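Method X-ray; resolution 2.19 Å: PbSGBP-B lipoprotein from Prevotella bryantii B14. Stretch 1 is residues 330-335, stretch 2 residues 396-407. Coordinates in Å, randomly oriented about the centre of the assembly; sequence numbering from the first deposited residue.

Stretch 1 (330-335) MQIIFG
Stretch 2 (396-407) TIPLSDFNLEFD

Contact between strand 330-335 and segment 396-407 of one chain of the PbSGBP-B lipoprotein, at least 65 residues apart in sequence where they touch; 313 Å² is buried, both sides summed. Stretch 1 is extended throughout, phi/psi running from -89/107 at M330 (selenomethionine) to -146/150 at G335. Stretch 2 enters as strand (396-398), turns through a 3-10 segment (399-401; L399 -59/-24, S400 -67/-17, D401 -92/7) and continues as loop. Backbone bonds D401 N to P398 O (2.8 Å) and F402 N to L399 O (3.2 Å) hold the turn, and N403 ND2 reaches back to S400 O at 2.6 Å with N403 in chi1 p. No backbone-to-backbone hydrogen bond joins the stretches; the nearest CA pair, Q331 CA to F406 CA, is 7.8 Å apart, and every contact between them involves at least one side chain.

F402 is the residue most covered by the other stretch (73 Å²). F402 (phi/psi -84/54; chi1 -76°, m; chi2 64°) has its CA-to-CB bond toward the strand, and F402 CE2 lies 3.1 Å from I332 O, 4.0 Å from I332 CG2 and 3.6 Å from F334 CD2. One ring corner thus meets both a backbone carbonyl and two apolar side chains. F334 (chi1 -82°, m; chi2 -76°) also points toward stretch 2 and receives F402 CE2 at its edge, near the ring plane. The two rings are oblique, centroids 5.6 Å apart and planes at 42°. L399 starts sideways, but its m, t rotamer (-63°, -172°) brings the end of the side chain nearer, with L399 CD2 4.2 Å from F334 CE2.

I332 and I397 both point toward the opposing stretch and both adopt m, t (-52°, 164° and -61°, -163°). Each therefore extends its delta carbon into the gap, and I332 CD1 meets I397 CD1 at 3.6 Å. Between I332 and F334, the CA-to-CB bond of I333 (chi1 -41°, m; chi2 106°, between wells) points away, and I333 makes no contact.

At the other end the contact turns polar. Q331 (-50°, m; -157°, t; chi3 19°) extends its amide to the loop, and Q331 NE2 gives a weak hydrogen bond to F406 O, 3.4 Å long with an N-H...O angle of 154°. F406 (phi/psi -52/-32; chi1 -175°, t; chi2 69°) leaves CA sideways, and F406 CD1 lies 3.6 Å from Q331 OE1. Both amide atoms of Q331 are also hydrogen-bonded elsewhere in the structure. E405 (chi1 164°, t) and D407 (chi1 57°, p) point away.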

# COMPACT_ATOMS: atom_id res chain seq x y z
N MSE A 330 8.41 4.36 15.39
CA MSE A 330 9.11 3.21 14.98
C MSE A 330 10.04 3.50 13.88
O MSE A 330 9.64 3.65 12.77
CB MSE A 330 8.11 2.19 14.48
CG MSE A 330 8.73 0.85 14.15
SE MSE A 330 7.66 -0.54 13.36
CE MSE A 330 6.57 -1.04 14.82
N GLN A 331 11.31 3.52 14.18
CA GLN A 331 12.34 3.78 13.18
C GLN A 331 12.83 2.45 12.64
O GLN A 331 13.35 1.62 13.40
CB GLN A 331 13.48 4.60 13.77
CG GLN A 331 12.99 5.84 14.51
CD GLN A 331 14.04 6.93 14.63
OE1 GLN A 331 15.02 6.95 13.89
NE2 GLN A 331 13.82 7.86 15.55
N ILE A 332 12.65 2.23 11.34
CA ILE A 332 13.09 1.02 10.67
C ILE A 332 14.32 1.40 9.84
O ILE A 332 14.20 2.10 8.83
CB ILE A 332 11.98 0.42 9.80
CG1 ILE A 332 10.71 0.23 10.63
CG2 ILE A 332 12.42 -0.91 9.20
CD1 ILE A 332 9.46 0.01 9.81
N ILE A 333 15.49 0.95 10.27
CA ILE A 333 16.76 1.40 9.71
C ILE A 333 17.47 0.23 9.04
O ILE A 333 17.81 -0.76 9.70
CB ILE A 333 17.67 2.03 10.78
CG1 ILE A 333 16.87 2.91 11.75
CG2 ILE A 333 18.78 2.84 10.13
CD1 ILE A 333 16.66 2.28 13.11
N PHE A 334 17.70 0.35 7.74
CA PHE A 334 18.57 -0.56 7.01
C PHE A 334 20.00 -0.03 7.05
O PHE A 334 20.23 1.18 7.09
CB PHE A 334 18.11 -0.72 5.56
CG PHE A 334 17.00 -1.72 5.38
CD1 PHE A 334 17.26 -3.07 5.41
CD2 PHE A 334 15.70 -1.30 5.15
CE1 PHE A 334 16.25 -4.00 5.24
CE2 PHE A 334 14.68 -2.21 4.97
CZ PHE A 334 14.96 -3.57 5.02
N GLY A 335 20.95 -0.94 7.03
CA GLY A 335 22.35 -0.56 7.14
C GLY A 335 23.25 -1.46 6.34
O GLY A 335 22.96 -2.65 6.14
N THR A 396 2.55 -1.77 5.13
CA THR A 396 3.36 -1.53 3.93
C THR A 396 4.12 -0.23 4.10
O THR A 396 3.51 0.83 4.31
CB THR A 396 2.49 -1.47 2.68
OG1 THR A 396 1.72 -2.68 2.57
CG2 THR A 396 3.36 -1.32 1.44
N ILE A 397 5.44 -0.30 4.01
CA ILE A 397 6.29 0.88 4.08
C ILE A 397 7.22 0.89 2.87
O ILE A 397 8.20 0.13 2.84
CB ILE A 397 7.09 0.92 5.40
CG1 ILE A 397 6.13 0.97 6.59
CG2 ILE A 397 8.03 2.11 5.41
CD1 ILE A 397 6.77 1.42 7.87
N PRO A 398 6.95 1.71 1.86
CA PRO A 398 7.80 1.70 0.66
C PRO A 398 9.21 2.15 0.97
O PRO A 398 9.43 3.08 1.75
CB PRO A 398 7.09 2.68 -0.28
CG PRO A 398 6.26 3.54 0.61
CD PRO A 398 5.85 2.68 1.76
N LEU A 399 10.18 1.47 0.35
CA LEU A 399 11.58 1.83 0.56
C LEU A 399 11.87 3.26 0.16
O LEU A 399 12.84 3.85 0.66
CB LEU A 399 12.49 0.87 -0.22
CG LEU A 399 12.42 -0.60 0.20
CD1 LEU A 399 13.49 -1.41 -0.51
CD2 LEU A 399 12.57 -0.72 1.71
N SER A 400 11.05 3.84 -0.72
CA SER A 400 11.20 5.25 -1.07
C SER A 400 10.88 6.17 0.09
O SER A 400 11.25 7.35 0.05
CB SER A 400 10.31 5.59 -2.27
OG SER A 400 8.95 5.27 -2.00
N ASP A 401 10.19 5.68 1.12
CA ASP A 401 9.85 6.47 2.30
C ASP A 401 10.89 6.35 3.41
O ASP A 401 10.66 6.86 4.51
CB ASP A 401 8.47 6.07 2.83
CG ASP A 401 7.35 6.86 2.17
OD1 ASP A 401 7.59 8.01 1.76
OD2 ASP A 401 6.23 6.32 2.08
N PHE A 402 12.01 5.69 3.15
CA PHE A 402 13.12 5.66 4.10
C PHE A 402 13.97 6.90 3.92
O PHE A 402 15.19 6.80 3.71
CB PHE A 402 13.97 4.40 3.90
CG PHE A 402 13.34 3.14 4.45
CD1 PHE A 402 12.15 2.66 3.92
CD2 PHE A 402 13.95 2.43 5.47
CE1 PHE A 402 11.58 1.50 4.41
CE2 PHE A 402 13.38 1.27 5.96
CZ PHE A 402 12.20 0.81 5.43
N ASN A 403 13.36 8.08 3.99
CA ASN A 403 14.02 9.34 3.68
C ASN A 403 13.96 10.32 4.85
O ASN A 403 13.98 11.53 4.66
CB ASN A 403 13.42 9.98 2.43
CG ASN A 403 11.91 10.10 2.50
OD1 ASN A 403 11.38 10.91 3.25
ND2 ASN A 403 11.21 9.29 1.72
N LEU A 404 13.88 9.80 6.08
CA LEU A 404 13.95 10.62 7.28
C LEU A 404 15.19 10.24 8.08
O LEU A 404 15.85 9.24 7.80
CB LEU A 404 12.68 10.46 8.13
CG LEU A 404 11.43 11.21 7.66
CD1 LEU A 404 10.75 10.51 6.50
CD2 LEU A 404 10.45 11.40 8.81
N GLU A 405 15.50 11.05 9.08
CA GLU A 405 16.66 10.82 9.93
C GLU A 405 16.21 10.82 11.39
O GLU A 405 15.10 11.26 11.72
CB GLU A 405 17.75 11.88 9.65
CG GLU A 405 18.84 12.01 10.69
CD GLU A 405 20.10 11.26 10.30
OE1 GLU A 405 20.16 10.76 9.16
OE2 GLU A 405 21.03 11.15 11.12
N PHE A 406 17.08 10.44 12.27
CA PHE A 406 16.77 10.14 13.61
C PHE A 406 16.01 11.20 14.31
O PHE A 406 15.33 10.93 15.25
CB PHE A 406 18.10 9.94 14.28
CG PHE A 406 18.04 9.51 15.68
CD1 PHE A 406 17.61 8.27 16.01
CD2 PHE A 406 18.51 10.30 16.64
CE1 PHE A 406 17.61 7.88 17.30
CE2 PHE A 406 18.51 9.92 17.93
CZ PHE A 406 18.05 8.70 18.27
N ASP A 407 16.23 12.43 13.96
CA ASP A 407 15.50 13.54 14.56
C ASP A 407 14.16 13.82 13.88
O ASP A 407 13.39 14.65 14.38
CB ASP A 407 16.35 14.81 14.54
CG ASP A 407 16.81 15.19 13.15
OD1 ASP A 407 16.55 14.42 12.20
OD2 ASP A 407 17.44 16.26 13.00